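Local coordinates for G protein alpha subunit (Entamoeba histolytica, PDB 4FID) that binds GDP and, as the alpha subunit of a heterotrimeric G protein, probably hydrolyses GTP to relay signals from membrane receptors, at residues 67-72 against 91-96. Sequence-based numbering, arbitrary orientation.
Sequences MKYQPK and VGDVEA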
loop_
_atom_site.group_PDB
_atom_site.type_symbol
_atom_site.label_atom_id
_atom_site.label_comp_id
_atom_site.label_asym_id
_atom_site.label_seq_id
_atom_site.Cartn_x
_atom_site.Cartn_y
_atom_site.Cartn_z
HETATM N N MSE A 67 26.359 -11.858 12.191
HETATM C CA MSE A 67 25.972 -12.854 11.212
HETATM C C MSE A 67 26.846 -14.098 11.308
HETATM O O MSE A 67 28.057 -14.003 11.501
HETATM C CB MSE A 67 26.151 -12.273 9.819
HETATM C CG MSE A 67 24.905 -11.677 9.195
HETATM SE SE MSE A 67 25.361 -10.994 7.419
HETATM C CE MSE A 67 25.458 -9.131 7.907
ATOM N N LYS A 68 26.224 -15.264 11.162
ATOM C CA LYS A 68 26.970 -16.499 10.999
ATOM C C LYS A 68 27.393 -16.609 9.543
ATOM O O LYS A 68 28.569 -16.802 9.239
ATOM C CB LYS A 68 26.117 -17.711 11.380
ATOM C CG LYS A 68 26.361 -18.238 12.780
ATOM C CD LYS A 68 25.253 -19.198 13.204
ATOM C CE LYS A 68 25.153 -20.406 12.270
ATOM N NZ LYS A 68 23.819 -21.085 12.358
ATOM N N TYR A 69 26.423 -16.467 8.647
ATOM C CA TYR A 69 26.662 -16.690 7.227
ATOM C C TYR A 69 27.445 -15.562 6.580
ATOM O O TYR A 69 27.304 -14.399 6.957
ATOM C CB TYR A 69 25.340 -16.869 6.499
ATOM C CG TYR A 69 25.507 -17.145 5.038
ATOM C CD1 TYR A 69 25.899 -18.404 4.590
ATOM C CD2 TYR A 69 25.269 -16.152 4.096
ATOM C CE1 TYR A 69 26.058 -18.665 3.239
ATOM C CE2 TYR A 69 25.424 -16.404 2.743
ATOM C CZ TYR A 69 25.818 -17.664 2.322
ATOM O OH TYR A 69 25.977 -17.910 0.983
ATOM N N GLN A 70 28.262 -15.908 5.592
ATOM C CA GLN A 70 29.033 -14.917 4.853
ATOM C C GLN A 70 28.832 -15.093 3.347
ATOM O O GLN A 70 29.255 -16.093 2.777
ATOM C CB GLN A 70 30.513 -15.027 5.209
ATOM C CG GLN A 70 31.440 -14.305 4.240
ATOM C CD GLN A 70 32.904 -14.363 4.663
ATOM O OE1 GLN A 70 33.238 -14.860 5.746
ATOM N NE2 GLN A 70 33.784 -13.849 3.805
ATOM N N PRO A 71 28.180 -14.109 2.704
ATOM C CA PRO A 71 27.840 -14.117 1.275
ATOM C C PRO A 71 29.055 -14.348 0.387
ATOM O O PRO A 71 30.101 -13.756 0.602
ATOM C CB PRO A 71 27.296 -12.704 1.029
ATOM C CG PRO A 71 26.863 -12.219 2.358
ATOM C CD PRO A 71 27.766 -12.860 3.363
ATOM N N LYS A 72 28.894 -15.203 -0.614
ATOM C CA LYS A 72 29.952 -15.483 -1.573
ATOM C C LYS A 72 29.805 -14.612 -2.824
ATOM O O LYS A 72 30.791 -14.110 -3.364
ATOM C CB LYS A 72 29.913 -16.967 -1.957
ATOM C CG LYS A 72 29.955 -17.915 -0.764
ATOM C CD LYS A 72 31.195 -17.661 0.096
ATOM C CE LYS A 72 32.474 -17.910 -0.690
ATOM N NZ LYS A 72 33.685 -17.563 0.099
ATOM N N VAL A 91 21.012 -16.752 -5.643
ATOM C CA VAL A 91 19.926 -17.511 -5.028
ATOM C C VAL A 91 20.342 -18.136 -3.691
ATOM O O VAL A 91 19.659 -17.989 -2.677
ATOM C CB VAL A 91 19.448 -18.635 -5.940
ATOM C CG1 VAL A 91 18.216 -19.277 -5.355
ATOM C CG2 VAL A 91 19.162 -18.094 -7.313
ATOM N N GLY A 92 21.471 -18.831 -3.702
ATOM C CA GLY A 92 21.860 -19.630 -2.572
ATOM C C GLY A 92 22.064 -18.799 -1.336
ATOM O O GLY A 92 21.615 -19.165 -0.257
ATOM N N ASP A 93 22.747 -17.672 -1.468
ATOM C CA ASP A 93 23.041 -16.917 -0.263
ATOM C C ASP A 93 21.930 -15.969 0.175
ATOM O O ASP A 93 21.884 -15.563 1.331
ATOM C CB ASP A 93 24.455 -16.304 -0.264
ATOM C CG ASP A 93 24.679 -15.344 -1.376
ATOM O OD1 ASP A 93 23.755 -15.201 -2.210
ATOM O OD2 ASP A 93 25.763 -14.717 -1.380
ATOM N N VAL A 94 21.003 -15.660 -0.724
ATOM C CA VAL A 94 19.754 -15.053 -0.286
ATOM C C VAL A 94 19.025 -15.981 0.698
ATOM O O VAL A 94 18.529 -15.522 1.731
ATOM C CB VAL A 94 18.824 -14.650 -1.462
ATOM C CG1 VAL A 94 17.416 -14.347 -0.961
ATOM C CG2 VAL A 94 19.394 -13.454 -2.216
ATOM N N GLU A 95 18.978 -17.283 0.403
ATOM C CA GLU A 95 18.262 -18.234 1.273
ATOM C C GLU A 95 18.957 -18.452 2.611
ATOM O O GLU A 95 18.304 -18.534 3.651
ATOM C CB GLU A 95 18.101 -19.583 0.602
ATOM C CG GLU A 95 17.117 -19.625 -0.512
ATOM C CD GLU A 95 17.430 -20.760 -1.452
ATOM O OE1 GLU A 95 18.556 -21.299 -1.361
ATOM O OE2 GLU A 95 16.565 -21.108 -2.282
ATOM N N ALA A 96 20.280 -18.579 2.569
ATOM C CA ALA A 96 21.092 -18.667 3.782
ATOM C C ALA A 96 20.989 -17.385 4.607
ATOM O O ALA A 96 20.781 -17.435 5.814
ATOM C CB ALA A 96 22.553 -18.960 3.433
#
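The phenol ring of Y69 lays one face over A96 and brings its edge to D93, two residues that sit a turn apart on helix 90-99. The methyl CB of A96 stands 3.4 Å above the ring plane, over its centre and only 10° off the ring normal, which makes this a CH-pi contact; CE1 is the ring atom it approaches most closely. At the edge, near the ring plane, lies CB of D93, though its close approach to the tyrosine hydroxyl is doubtful in the model. Y69 CB points toward the helix, and CG lies anti to the backbone N (chi1 -178°), beside the carbonyl carbon. The two side chains cross at about a right angle, with the ring and carboxylate planes 81° apart.

The acid itself turns to the loop beyond the ring. OD2 of D93 accepts a weak, bent hydrogen bond from K72 N at 3.3 Å and touches P71 CA at 3.4 Å; its stronger partner is the hydroxyl of S73, one residue further on. The backbone amides of K68 and Y69 both bond to OD1 of D100, just past the helix end, and L97 adds apolar contact to Y69 and P71.

This is surface packing in the all-helical domain, away from the nucleotide site, where the irregular link between helices 42-62 and 90-99 packs against the second of them. Because the acid of buried D93 is satisfied mainly by S73, with K72 N adding only a weak bond, the apolar contact of Y69 with A96 is the main link between the two segments.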